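O-succinylbenzoate synthase (Synechococcus elongatus, PDB 2OZT) dehydrates 2-succinyl-6-hydroxy-2,4-cyclohexadiene-1-carboxylate to 2-succinylbenzoate in phylloquinone biosynthesis, using a divalent metal ion. Local coordinates at residues V225-V230 against I244-F249. Coordinates in Å, arbitrary orientation, origin at the centre of the assembly. Residue numbers count along the deposited sequence, not the author numbering.
Sequences VSAAEV and IKTALF
V225-V230 turns from loop into helix at N-cap S226, where a capping box pairs S226 OG with E229 N (3.2 Å) and E229 OE1 with S226 N (3.2 Å). Facing it, I244, on strand 241-244, brings CD1 to 3.8 Å from V230 CG2. A water donates to V225 O and accepts from K245 N, 2.8 Å each. K245 is the predicted proton acceptor; K245 NZ hydrogen-bonds the carbonyl oxygens of V243 and V224 and salt-bridges the metal ligand D221. A weakly bonded helical turn runs over roughly T246-F249, with L248 N bonded to K245 O (2.9 Å). L248 CB lies 3.9 Å from V225 CG1. F249 sets the register, its CA 4.2 Å from S226 CA: F249 O accepts from A227 N (2.9 Å), while F249 CA lies 3.3 Å from V225 O, a CA-H...O contact. With chi1 t, its ring takes A227 CB over one face, 3.8 Å from the centroid (CH-pi), and V230 CG2 at its edge. The contact joins successive beta-alpha units of the enolase-superfamily barrel: A227 and F249 pack on helix 252-260, I244 along strand 268-270.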
# COMPACT_ATOMS: atom_id res chain seq x y z
N VAL A 225 -4.75 3.33 7.07
CA VAL A 225 -4.35 1.92 7.02
C VAL A 225 -5.60 1.03 6.86
O VAL A 225 -5.73 0.26 5.89
CB VAL A 225 -3.54 1.58 8.28
CG1 VAL A 225 -3.19 0.07 8.32
CG2 VAL A 225 -2.26 2.47 8.33
N SER A 226 -6.53 1.18 7.78
CA SER A 226 -7.73 0.33 7.82
C SER A 226 -8.93 0.96 7.15
O SER A 226 -8.98 2.20 6.94
CB SER A 226 -8.11 0.06 9.28
OG SER A 226 -8.55 1.28 9.89
N ALA A 227 -9.91 0.12 6.79
CA ALA A 227 -11.18 0.63 6.29
C ALA A 227 -11.80 1.68 7.22
O ALA A 227 -12.36 2.69 6.77
CB ALA A 227 -12.15 -0.55 6.07
N ALA A 228 -11.71 1.44 8.53
CA ALA A 228 -12.29 2.42 9.48
C ALA A 228 -11.67 3.80 9.36
O ALA A 228 -12.37 4.80 9.46
CB ALA A 228 -12.21 1.90 10.91
N GLU A 229 -10.35 3.85 9.15
CA GLU A 229 -9.65 5.12 8.99
C GLU A 229 -10.05 5.76 7.68
O GLU A 229 -10.25 6.98 7.63
CB GLU A 229 -8.14 4.91 9.03
CG GLU A 229 -7.67 4.57 10.44
CD GLU A 229 -6.18 4.34 10.53
OE1 GLU A 229 -5.64 3.66 9.65
OE2 GLU A 229 -5.53 4.82 11.48
N VAL A 230 -10.13 5.00 6.60
CA VAL A 230 -10.60 5.56 5.33
C VAL A 230 -11.99 6.17 5.48
O VAL A 230 -12.23 7.30 5.05
CB VAL A 230 -10.58 4.52 4.18
CG1 VAL A 230 -11.14 5.10 2.88
CG2 VAL A 230 -9.12 4.00 3.94
N ILE A 244 -4.14 3.34 -0.57
CA ILE A 244 -4.74 2.16 0.04
C ILE A 244 -3.77 1.00 0.02
O ILE A 244 -3.29 0.61 -1.08
CB ILE A 244 -5.97 1.74 -0.80
CG1 ILE A 244 -7.03 2.86 -0.87
CG2 ILE A 244 -6.60 0.43 -0.24
CD1 ILE A 244 -7.56 3.33 0.50
N LYS A 245 -3.46 0.47 1.20
CA LYS A 245 -2.66 -0.77 1.29
C LYS A 245 -3.62 -1.92 1.49
O LYS A 245 -4.05 -2.22 2.59
CB LYS A 245 -1.69 -0.74 2.48
CG LYS A 245 -0.48 0.21 2.27
CD LYS A 245 -0.79 1.74 2.27
CE LYS A 245 -1.43 2.25 3.56
NZ LYS A 245 -1.68 3.77 3.40
N THR A 246 -3.99 -2.52 0.36
CA THR A 246 -5.07 -3.51 0.38
C THR A 246 -4.79 -4.65 1.37
O THR A 246 -5.73 -5.14 2.02
CB THR A 246 -5.31 -3.99 -1.01
OG1 THR A 246 -5.66 -2.89 -1.86
CG2 THR A 246 -6.45 -5.02 -1.12
N ALA A 247 -3.54 -5.07 1.48
CA ALA A 247 -3.23 -6.19 2.37
C ALA A 247 -3.46 -5.85 3.84
O ALA A 247 -3.57 -6.76 4.68
CB ALA A 247 -1.78 -6.63 2.15
N LEU A 248 -3.49 -4.54 4.16
CA LEU A 248 -3.64 -4.11 5.56
C LEU A 248 -5.03 -3.60 5.92
O LEU A 248 -5.31 -3.30 7.07
CB LEU A 248 -2.67 -2.95 5.88
CG LEU A 248 -1.23 -3.16 5.45
CD1 LEU A 248 -0.39 -1.91 5.90
CD2 LEU A 248 -0.68 -4.49 6.07
N PHE A 249 -5.89 -3.51 4.90
CA PHE A 249 -7.07 -2.65 4.96
C PHE A 249 -8.31 -3.31 5.56
O PHE A 249 -9.10 -2.63 6.23
CB PHE A 249 -7.33 -2.19 3.52
CG PHE A 249 -8.65 -1.53 3.29
CD1 PHE A 249 -8.79 -0.12 3.30
CD2 PHE A 249 -9.76 -2.32 2.97
CE1 PHE A 249 -10.04 0.47 3.00
CE2 PHE A 249 -11.01 -1.74 2.72
CZ PHE A 249 -11.13 -0.35 2.73
O HOH W 1 -4.88 1.40 3.45